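Local coordinates for methyltransferase-like protein 5 (Pyrococcus horikoshii, PDB 1WY7) that binds S-adenosyl-L-homocysteine and is probably an S-adenosylmethionine-dependent methyltransferase acting on a nucleic acid, presumably RNA, at residues A[24-28]-A[79-84]; A[116-121]-A[133-137]; A[138-143]-A[199-203]. One frame throughout, in Å; residues are numbered along the deposited sequence.

Contact 1 of 3, residues A[24-28]-A[79-84]. With SAH (S-adenosyl-L-homocysteine), chain E.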
loop_
_atom_site.group_PDB
_atom_site.type_symbol
_atom_site.label_atom_id
_atom_site.label_comp_id
_atom_site.label_asym_id
_atom_site.label_seq_id
_atom_site.Cartn_x
_atom_site.Cartn_y
_atom_site.Cartn_z
ATOM N N TRP A 24 14.384 1.775 -9.861
ATOM C CA TRP A 24 13.568 2.579 -10.767
ATOM C C TRP A 24 12.082 2.284 -10.591
ATOM O O TRP A 24 11.232 2.982 -11.141
ATOM C CB TRP A 24 13.988 2.337 -12.219
ATOM C CG TRP A 24 13.785 0.960 -12.674
ATOM C CD1 TRP A 24 12.663 0.445 -13.251
ATOM C CD2 TRP A 24 14.725 -0.108 -12.587
ATOM N NE1 TRP A 24 12.847 -0.887 -13.531
ATOM C CE2 TRP A 24 14.108 -1.253 -13.133
ATOM C CE3 TRP A 24 16.034 -0.214 -12.097
ATOM C CZ2 TRP A 24 14.757 -2.495 -13.206
ATOM C CZ3 TRP A 24 16.680 -1.444 -12.167
ATOM C CH2 TRP A 24 16.039 -2.569 -12.718
ATOM N N LEU A 25 11.780 1.239 -9.830
ATOM C CA LEU A 25 10.399 0.869 -9.549
ATOM C C LEU A 25 10.113 1.140 -8.067
ATOM O O LEU A 25 9.064 0.751 -7.549
ATOM C CB LEU A 25 10.156 -0.616 -9.836
ATOM C CG LEU A 25 10.178 -1.131 -11.275
ATOM C CD1 LEU A 25 9.781 -2.608 -11.275
ATOM C CD2 LEU A 25 9.211 -0.324 -12.130
ATOM N N GLU A 26 11.061 1.798 -7.401
ATOM C CA GLU A 26 10.952 2.124 -5.985
ATOM C C GLU A 26 10.595 0.895 -5.160
ATOM O O GLU A 26 9.620 0.910 -4.400
ATOM C CB GLU A 26 9.885 3.203 -5.761
ATOM C CG GLU A 26 10.168 4.550 -6.413
ATOM C CD GLU A 26 9.324 5.662 -5.812
ATOM O OE1 GLU A 26 9.233 6.750 -6.417
ATOM O OE2 GLU A 26 8.755 5.448 -4.721
ATOM N N GLN A 27 11.379 -0.170 -5.295
ATOM C CA GLN A 27 11.100 -1.391 -4.547
ATOM C C GLN A 27 11.773 -1.486 -3.181
ATOM O O GLN A 27 12.946 -1.846 -3.066
ATOM C CB GLN A 27 11.459 -2.640 -5.364
ATOM C CG GLN A 27 10.649 -2.820 -6.653
ATOM C CD GLN A 27 10.934 -4.150 -7.348
ATOM O OE1 GLN A 27 12.052 -4.674 -7.293
ATOM N NE2 GLN A 27 9.925 -4.692 -8.013
ATOM N N TYR A 28 11.017 -1.140 -2.148
ATOM C CA TYR A 28 11.479 -1.249 -0.770
ATOM C C TYR A 28 10.238 -1.738 -0.022
ATOM O O TYR A 28 9.129 -1.268 -0.270
ATOM C CB TYR A 28 11.970 0.109 -0.224
ATOM C CG TYR A 28 10.899 1.175 -0.109
ATOM C CD1 TYR A 28 10.005 1.185 0.966
ATOM C CD2 TYR A 28 10.738 2.142 -1.103
ATOM C CE1 TYR A 28 8.972 2.119 1.043
ATOM C CE2 TYR A 28 9.706 3.081 -1.032
ATOM C CZ TYR A 28 8.826 3.056 0.040
ATOM O OH TYR A 28 7.760 3.927 0.074
ATOM N N GLU A 79 0.920 -6.359 -8.777
ATOM C CA GLU A 79 2.352 -6.107 -8.836
ATOM C C GLU A 79 2.875 -6.373 -10.253
ATOM O O GLU A 79 2.569 -7.407 -10.848
ATOM C CB GLU A 79 3.051 -7.019 -7.829
ATOM C CG GLU A 79 4.551 -7.103 -7.962
ATOM C CD GLU A 79 5.215 -5.765 -7.782
ATOM O OE1 GLU A 79 4.949 -5.089 -6.767
ATOM O OE2 GLU A 79 6.010 -5.394 -8.656
ATOM N N VAL A 80 3.675 -5.450 -10.785
ATOM C CA VAL A 80 4.208 -5.590 -12.143
ATOM C C VAL A 80 5.426 -6.503 -12.249
ATOM O O VAL A 80 5.709 -7.042 -13.317
ATOM C CB VAL A 80 4.612 -4.215 -12.734
ATOM C CG1 VAL A 80 5.830 -3.675 -12.006
ATOM C CG2 VAL A 80 4.894 -4.339 -14.232
ATOM N N ASP A 81 6.136 -6.685 -11.143
ATOM C CA ASP A 81 7.346 -7.486 -11.156
ATOM C C ASP A 81 7.219 -8.917 -10.622
ATOM O O ASP A 81 7.036 -9.138 -9.426
ATOM C CB ASP A 81 8.444 -6.734 -10.401
ATOM C CG ASP A 81 9.785 -7.433 -10.469
ATOM O OD1 ASP A 81 10.738 -6.949 -9.826
ATOM O OD2 ASP A 81 9.897 -8.468 -11.163
ATOM N N LYS A 82 7.340 -9.881 -11.529
ATOM C CA LYS A 82 7.252 -11.301 -11.193
ATOM C C LYS A 82 8.195 -11.707 -10.059
ATOM O O LYS A 82 7.826 -12.499 -9.187
ATOM C CB LYS A 82 7.563 -12.145 -12.434
ATOM C CG LYS A 82 7.782 -13.638 -12.171
ATOM C CD LYS A 82 6.608 -14.284 -11.436
ATOM C CE LYS A 82 6.669 -15.819 -11.510
ATOM N NZ LYS A 82 7.993 -16.378 -11.098
ATOM N N GLU A 83 9.410 -11.174 -10.080
ATOM C CA GLU A 83 10.395 -11.490 -9.047
ATOM C C GLU A 83 9.941 -11.078 -7.651
ATOM O O GLU A 83 10.352 -11.668 -6.652
ATOM C CB GLU A 83 11.720 -10.819 -9.374
ATOM C CG GLU A 83 12.451 -11.466 -10.529
ATOM C CD GLU A 83 13.575 -10.594 -11.041
ATOM O OE1 GLU A 83 13.283 -9.625 -11.785
ATOM O OE2 GLU A 83 14.743 -10.870 -10.686
ATOM N N ALA A 84 9.095 -10.056 -7.589
ATOM C CA ALA A 84 8.564 -9.593 -6.319
ATOM C C ALA A 84 7.451 -10.555 -5.916
ATOM O O ALA A 84 7.294 -10.882 -4.741
ATOM C CB ALA A 84 8.020 -8.163 -6.463
HETATM N N SAH E . 7.000 -4.164 -0.341
HETATM C CA SAH E . 5.987 -3.093 -0.249
HETATM C CB SAH E . 5.787 -2.531 -1.666
HETATM C CG SAH E . 6.764 -1.419 -1.807
HETATM S SD SAH E . 6.983 -0.460 -3.318
HETATM C C SAH E . 4.764 -3.701 0.384
HETATM O O SAH E . 4.908 -4.766 1.062
HETATM O OXT SAH E . 3.683 -3.064 0.155
HETATM C "C5'" SAH E . 5.545 -0.748 -4.327
HETATM C "C4'" SAH E . 5.634 -1.719 -5.514
HETATM O "O4'" SAH E . 5.103 -1.073 -6.698
HETATM C "C3'" SAH E . 7.039 -2.119 -5.971
HETATM O "O3'" SAH E . 7.198 -3.455 -5.453
HETATM C "C2'" SAH E . 6.994 -2.166 -7.507
HETATM O "O2'" SAH E . 7.517 -3.259 -8.227
HETATM C "C1'" SAH E . 5.521 -1.838 -7.803
HETATM N N9 SAH E . 5.305 -1.063 -9.016
HETATM C C8 SAH E . 6.027 -0.012 -9.555
HETATM N N7 SAH E . 5.523 0.464 -10.665
HETATM C C5 SAH E . 4.392 -0.315 -10.886
HETATM C C6 SAH E . 3.391 -0.322 -11.895
HETATM N N6 SAH E . 3.406 0.555 -12.923
HETATM N N1 SAH E . 2.372 -1.243 -11.839
HETATM C C2 SAH E . 2.354 -2.113 -10.803
HETATM N N3 SAH E . 3.240 -2.206 -9.783
HETATM C C4 SAH E . 4.247 -1.266 -9.879
#
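The amide of Gln-27 bridges protein and cofactor product: its NE2 donates both to Asp-81 OD1 at 3.0 Å and to O2' of the bound SAH at 2.8 Å. One side-chain nitrogen thus ties the loop at 24-28, which precedes helix 32-44, to the turn at 79-84 and to the ribose. Glu-79 holds the same sugar from the other segment, accepting from SAH O2' through OE2 at 2.6 Å and from SAH O3' through OE1 at 3.1 Å. An acidic residue at the end of the second strand of the Rossmann-like sheet, accepting hydrogen bonds from both ribose hydroxyls, is a hallmark of class I AdoMet-dependent methyltransferases. Glu-79 OE2 also receives the backbone N of Asp-81 at 2.8 Å, which braces the turn between Glu-79 and Asp-81. Asp-81 in turn is the N-cap of helix 82-91, its OD2 accepting from Glu-83 N at 3.0 Å while OD1 faces Gln-27. Beside this polar network the two segments touch through a small apolar contact, Leu-25 CD1 to Val-80 CG1 at 4.2 Å. Gln-27 OE1 accepts from the backbone N of Lys-22, which settles the orientation of the amide.

Contact 2 of 3, residues A[116-121]-A[133-137]. With SAH (S-adenosyl-L-homocysteine), chain E.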
loop_
_atom_site.group_PDB
_atom_site.type_symbol
_atom_site.label_atom_id
_atom_site.label_comp_id
_atom_site.label_asym_id
_atom_site.label_seq_id
_atom_site.Cartn_x
_atom_site.Cartn_y
_atom_site.Cartn_z
ATOM N N VAL A 116 -8.965 -0.269 -1.091
ATOM C CA VAL A 116 -7.647 -0.278 -1.685
ATOM C C VAL A 116 -6.651 0.172 -0.610
ATOM O O VAL A 116 -6.904 1.134 0.113
ATOM C CB VAL A 116 -7.495 0.713 -2.871
ATOM C CG1 VAL A 116 -6.028 0.833 -3.209
ATOM C CG2 VAL A 116 -8.285 0.251 -4.104
ATOM N N ILE A 117 -5.535 -0.536 -0.499
ATOM C CA ILE A 117 -4.470 -0.139 0.408
ATOM C C ILE A 117 -3.243 -0.152 -0.486
ATOM O O ILE A 117 -3.122 -1.017 -1.358
ATOM C CB ILE A 117 -4.287 -1.120 1.582
ATOM C CG1 ILE A 117 -3.927 -2.519 1.068
ATOM C CG2 ILE A 117 -5.562 -1.137 2.419
ATOM C CD1 ILE A 117 -3.790 -3.575 2.184
HETATM N N MSE A 118 -2.351 0.815 -0.307
HETATM C CA MSE A 118 -1.169 0.856 -1.139
HETATM C C MSE A 118 -0.047 1.744 -0.626
HETATM O O MSE A 118 -0.277 2.751 0.047
HETATM C CB MSE A 118 -1.544 1.290 -2.579
HETATM C CG MSE A 118 -2.231 2.663 -2.715
HETATM SE SE MSE A 118 -2.682 3.061 -4.443
HETATM C CE MSE A 118 -3.102 4.755 -4.290
ATOM N N ASN A 119 1.171 1.327 -0.954
ATOM C CA ASN A 119 2.404 2.044 -0.649
ATOM C C ASN A 119 2.963 2.181 -2.068
ATOM O O ASN A 119 3.912 1.491 -2.437
ATOM C CB ASN A 119 3.337 1.172 0.207
ATOM C CG ASN A 119 4.654 1.857 0.540
ATOM O OD1 ASN A 119 5.532 1.257 1.153
ATOM N ND2 ASN A 119 4.796 3.112 0.142
ATOM N N PRO A 120 2.359 3.060 -2.887
ATOM C CA PRO A 120 2.796 3.268 -4.271
ATOM C C PRO A 120 4.099 4.027 -4.393
ATOM O O PRO A 120 4.555 4.635 -3.436
ATOM C CB PRO A 120 1.620 4.032 -4.878
ATOM C CG PRO A 120 1.203 4.927 -3.734
ATOM C CD PRO A 120 1.272 3.997 -2.529
ATOM N N PRO A 121 4.733 3.975 -5.574
ATOM C CA PRO A 121 5.990 4.713 -5.731
ATOM C C PRO A 121 5.662 6.190 -5.567
ATOM O O PRO A 121 4.592 6.632 -5.984
ATOM C CB PRO A 121 6.429 4.359 -7.158
ATOM C CG PRO A 121 5.163 3.986 -7.840
ATOM C CD PRO A 121 4.418 3.207 -6.787
ATOM N N PHE A 133 -1.498 4.930 -9.955
ATOM C CA PHE A 133 -2.007 4.217 -8.779
ATOM C C PHE A 133 -3.232 4.912 -8.159
ATOM O O PHE A 133 -4.226 4.260 -7.847
ATOM C CB PHE A 133 -0.899 4.058 -7.724
ATOM C CG PHE A 133 0.150 3.043 -8.094
ATOM C CD1 PHE A 133 1.174 3.357 -8.991
ATOM C CD2 PHE A 133 0.094 1.758 -7.568
ATOM C CE1 PHE A 133 2.129 2.390 -9.356
ATOM C CE2 PHE A 133 1.038 0.788 -7.924
ATOM C CZ PHE A 133 2.053 1.101 -8.815
ATOM N N LEU A 134 -3.159 6.231 -7.991
ATOM C CA LEU A 134 -4.279 6.980 -7.429
ATOM C C LEU A 134 -5.476 6.894 -8.369
ATOM O O LEU A 134 -6.597 6.658 -7.919
ATOM C CB LEU A 134 -3.888 8.435 -7.188
ATOM C CG LEU A 134 -2.895 8.607 -6.041
ATOM C CD1 LEU A 134 -2.227 9.965 -6.118
ATOM C CD2 LEU A 134 -3.633 8.420 -4.721
ATOM N N LEU A 135 -5.239 7.068 -9.674
ATOM C CA LEU A 135 -6.326 6.970 -10.657
ATOM C C LEU A 135 -7.013 5.610 -10.580
ATOM O O LEU A 135 -8.229 5.536 -10.530
ATOM C CB LEU A 135 -5.812 7.185 -12.093
ATOM C CG LEU A 135 -5.934 8.603 -12.659
ATOM C CD1 LEU A 135 -5.358 8.646 -14.084
ATOM C CD2 LEU A 135 -7.400 9.023 -12.657
ATOM N N LYS A 136 -6.231 4.537 -10.597
ATOM C CA LYS A 136 -6.793 3.191 -10.523
ATOM C C LYS A 136 -7.539 2.967 -9.202
ATOM O O LYS A 136 -8.649 2.444 -9.190
ATOM C CB LYS A 136 -5.681 2.156 -10.679
ATOM C CG LYS A 136 -6.144 0.717 -10.603
ATOM C CD LYS A 136 -7.196 0.416 -11.660
ATOM C CE LYS A 136 -6.677 0.713 -13.065
ATOM N NZ LYS A 136 -7.764 0.516 -14.050
ATOM N N ALA A 137 -6.924 3.357 -8.092
ATOM C CA ALA A 137 -7.555 3.198 -6.779
ATOM C C ALA A 137 -8.913 3.898 -6.758
ATOM O O ALA A 137 -9.909 3.329 -6.326
ATOM C CB ALA A 137 -6.641 3.777 -5.661
HETATM N N SAH E . 7.000 -4.164 -0.341
HETATM C CA SAH E . 5.987 -3.093 -0.249
HETATM C CB SAH E . 5.787 -2.531 -1.666
HETATM C CG SAH E . 6.764 -1.419 -1.807
HETATM S SD SAH E . 6.983 -0.460 -3.318
HETATM C C SAH E . 4.764 -3.701 0.384
HETATM O O SAH E . 4.908 -4.766 1.062
HETATM O OXT SAH E . 3.683 -3.064 0.155
HETATM C "C5'" SAH E . 5.545 -0.748 -4.327
HETATM C "C4'" SAH E . 5.634 -1.719 -5.514
HETATM O "O4'" SAH E . 5.103 -1.073 -6.698
HETATM C "C3'" SAH E . 7.039 -2.119 -5.971
HETATM O "O3'" SAH E . 7.198 -3.455 -5.453
HETATM C "C2'" SAH E . 6.994 -2.166 -7.507
HETATM O "O2'" SAH E . 7.517 -3.259 -8.227
HETATM C "C1'" SAH E . 5.521 -1.838 -7.803
HETATM N N9 SAH E . 5.305 -1.063 -9.016
HETATM C C8 SAH E . 6.027 -0.012 -9.555
HETATM N N7 SAH E . 5.523 0.464 -10.665
HETATM C C5 SAH E . 4.392 -0.315 -10.886
HETATM C C6 SAH E . 3.391 -0.322 -11.895
HETATM N N6 SAH E . 3.406 0.555 -12.923
HETATM N N1 SAH E . 2.372 -1.243 -11.839
HETATM C C2 SAH E . 2.354 -2.113 -10.803
HETATM N N3 SAH E . 3.240 -2.206 -9.783
HETATM C C4 SAH E . 4.247 -1.266 -9.879
#
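Strand 116-118 and helix 133-137 run nearly antiparallel, at 164° between their N-to-C directions, and their axes approach to 10.0 Å. The CA atoms pair in opposite order, Val-116 nearest Ala-137 at 6.2 Å and Pro-120 nearest Phe-133 at 6.7 Å. This is the first half of a beta-alpha-beta unit of the Rossmann-like methyltransferase fold, in which helix 131-140 packs on the sheet before the chain enters strand 143-149. The interface is apolar. At the C-terminal end of the helical segment, Ala-137 CB meets Val-116 CG1 at 3.9 Å. Met-118, a selenomethionine, reaches further across: its CE lies 3.7 Å from Leu-134 CD2 and 3.9 Å from Ala-137 CB, and its SE is 3.9 Å from Phe-133 CB, near the plane of that ring. Asn-119, Pro-120 and Pro-121 supply the Asn-Pro-Pro of the NPPF motif found in N6-adenine and related methyltransferases. Both prolines make CH-pi contacts with Phe-133, Pro-120 CB off-centre at 4.1 Å from the ring centroid and Pro-121 CD over the face at 3.9 Å. The ring thereby lines the adenine pocket, with Val-106 also against it, and at its edge Phe-133 CZ comes within 3.4 Å of SAH C4.

Contact 3 of 3, residues A[138-143]-A[199-203]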
loop_
_atom_site.group_PDB
_atom_site.type_symbol
_atom_site.label_atom_id
_atom_site.label_comp_id
_atom_site.label_asym_id
_atom_site.label_seq_id
_atom_site.Cartn_x
_atom_site.Cartn_y
_atom_site.Cartn_z
ATOM N N PHE A 138 -8.956 5.137 -7.231
ATOM C CA PHE A 138 -10.214 5.881 -7.255
ATOM C C PHE A 138 -11.251 5.228 -8.164
ATOM O O PHE A 138 -12.454 5.283 -7.909
ATOM C CB PHE A 138 -9.947 7.313 -7.701
ATOM C CG PHE A 138 -9.124 8.093 -6.726
ATOM C CD1 PHE A 138 -8.295 9.116 -7.160
ATOM C CD2 PHE A 138 -9.164 7.788 -5.367
ATOM C CE1 PHE A 138 -7.515 9.823 -6.265
ATOM C CE2 PHE A 138 -8.391 8.488 -4.461
ATOM C CZ PHE A 138 -7.562 9.509 -4.910
ATOM N N GLU A 139 -10.764 4.592 -9.214
ATOM C CA GLU A 139 -11.596 3.914 -10.198
ATOM C C GLU A 139 -12.256 2.632 -9.670
ATOM O O GLU A 139 -13.446 2.399 -9.891
ATOM C CB GLU A 139 -10.705 3.563 -11.401
ATOM C CG GLU A 139 -11.419 3.320 -12.700
ATOM C CD GLU A 139 -10.697 2.307 -13.585
ATOM O OE1 GLU A 139 -9.447 2.321 -13.631
ATOM O OE2 GLU A 139 -11.389 1.498 -14.239
ATOM N N ILE A 140 -11.485 1.802 -8.965
ATOM C CA ILE A 140 -12.006 0.519 -8.486
ATOM C C ILE A 140 -12.572 0.425 -7.071
ATOM O O ILE A 140 -13.120 -0.611 -6.698
ATOM C CB ILE A 140 -10.942 -0.610 -8.614
ATOM C CG1 ILE A 140 -9.767 -0.357 -7.661
ATOM C CG2 ILE A 140 -10.428 -0.687 -10.034
ATOM C CD1 ILE A 140 -8.803 -1.552 -7.544
ATOM N N SER A 141 -12.458 1.483 -6.279
ATOM C CA SER A 141 -12.969 1.421 -4.912
ATOM C C SER A 141 -13.546 2.748 -4.444
ATOM O O SER A 141 -13.336 3.779 -5.075
ATOM C CB SER A 141 -11.845 0.992 -3.953
ATOM O OG SER A 141 -12.310 0.891 -2.610
ATOM N N ASP A 142 -14.278 2.711 -3.335
ATOM C CA ASP A 142 -14.859 3.921 -2.755
ATOM C C ASP A 142 -14.074 4.367 -1.514
ATOM O O ASP A 142 -14.273 5.479 -1.016
ATOM C CB ASP A 142 -16.332 3.695 -2.399
ATOM C CG ASP A 142 -17.245 3.746 -3.623
ATOM O OD1 ASP A 142 -18.388 3.245 -3.524
ATOM O OD2 ASP A 142 -16.826 4.295 -4.671
ATOM N N VAL A 143 -13.188 3.494 -1.026
ATOM C CA VAL A 143 -12.328 3.807 0.119
ATOM C C VAL A 143 -10.881 3.446 -0.224
ATOM O O VAL A 143 -10.574 2.298 -0.545
ATOM C CB VAL A 143 -12.741 3.034 1.397
ATOM C CG1 VAL A 143 -11.780 3.390 2.540
ATOM C CG2 VAL A 143 -14.172 3.394 1.799
ATOM N N ARG A 199 -6.380 8.449 3.958
ATOM C CA ARG A 199 -7.591 7.663 3.834
ATOM C C ARG A 199 -8.497 8.557 2.996
ATOM O O ARG A 199 -8.842 9.659 3.423
ATOM C CB ARG A 199 -8.271 7.399 5.163
ATOM C CG ARG A 199 -9.559 6.606 4.932
ATOM C CD ARG A 199 -10.345 6.334 6.180
ATOM N NE ARG A 199 -11.505 5.502 5.864
ATOM C CZ ARG A 199 -12.698 5.973 5.515
ATOM N NH1 ARG A 199 -13.681 5.121 5.240
ATOM N NH2 ARG A 199 -12.914 7.290 5.460
ATOM N N PHE A 200 -8.848 8.096 1.802
ATOM C CA PHE A 200 -9.711 8.841 0.886
ATOM C C PHE A 200 -11.080 8.157 0.880
ATOM O O PHE A 200 -11.162 6.932 0.961
ATOM C CB PHE A 200 -9.149 8.796 -0.543
ATOM C CG PHE A 200 -7.747 9.337 -0.681
ATOM C CD1 PHE A 200 -7.526 10.687 -0.889
ATOM C CD2 PHE A 200 -6.656 8.476 -0.682
ATOM C CE1 PHE A 200 -6.240 11.179 -1.105
ATOM C CE2 PHE A 200 -5.368 8.953 -0.898
ATOM C CZ PHE A 200 -5.156 10.304 -1.111
ATOM N N SER A 201 -12.145 8.944 0.775
ATOM C CA SER A 201 -13.498 8.405 0.740
ATOM C C SER A 201 -14.238 9.071 -0.424
ATOM O O SER A 201 -14.138 10.290 -0.600
ATOM C CB SER A 201 -14.206 8.710 2.061
ATOM O OG SER A 201 -15.490 8.114 2.101
ATOM N N LYS A 202 -14.971 8.293 -1.216
ATOM C CA LYS A 202 -15.695 8.864 -2.358
ATOM C C LYS A 202 -16.817 9.807 -1.913
ATOM O O LYS A 202 -17.715 9.405 -1.176
ATOM C CB LYS A 202 -16.276 7.757 -3.246
ATOM C CG LYS A 202 -16.901 8.300 -4.525
ATOM C CD LYS A 202 -17.064 7.239 -5.601
ATOM C CE LYS A 202 -17.258 7.903 -6.962
ATOM N NZ LYS A 202 -17.327 6.923 -8.088
ATOM N N VAL A 203 -16.758 11.057 -2.372
ATOM C CA VAL A 203 -17.755 12.069 -2.009
ATOM C C VAL A 203 -19.175 11.534 -2.168
ATOM O O VAL A 203 -19.570 11.092 -3.249
ATOM C CB VAL A 203 -17.579 13.353 -2.846
ATOM C CG1 VAL A 203 -18.621 14.383 -2.443
ATOM C CG2 VAL A 203 -16.176 13.915 -2.633
#
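Where helix 131-140 gives way to strand 143-149, the chain meets the antiparallel strand 191-202 of the mixed seven-stranded methyltransferase sheet. Val-143 and Ser-201 form a non-hydrogen-bonded pair, CA to CA 4.8 Å, and the adjoining Lys-202 N donates to Asp-142 O at 2.9 Å. That same carbonyl receives a CA-H...O contact from Ser-201 CA at 3.5 Å, and Phe-200 O accepts one from Val-143 CA at 3.4 Å. Asp-142 and Arg-199 find their stronger partners outside the two segments. Asp-142 OD2 is 4.3 Å from Lys-202 NZ, too far for a salt bridge, and forms one with Arg-112 instead. Arg-199 passes near Val-143, NH1 lying 3.7 Å from its CG1, while its guanidinium is taken up by Asp-47, Thr-170 and the hydroxyl of Tyr-145. On the helix-facing side of the strand the contact is T-shaped: Phe-138 turns its edge to the face of Phe-200, planes at 83° and centroids 5.4 Å apart, with Phe-138 CE2 3.9 Å from Phe-200 CG.

The three contacts follow one another along the chain, and the first two touch the bound SAH. Contacts 1 and 2, with centres about 14 Å apart, divide the ligand between them: the first grips the ribose, the second borders the adenine. They also meet directly, Tyr-28 OH lying 3.1 Å from Asn-119 ND2, a probable hydrogen bond. Contacts 2 and 3, about 11 Å apart between centres, share helix 131-140 and the central sheet, where Val-116 N sits 3.1 Å from Val-143 O and Leu-134 CD2 lies 4.2 Å from Phe-200 CE2. Contact 3 is remote from contact 1, their centres about 24 Å apart on opposite sides of the chain's centre.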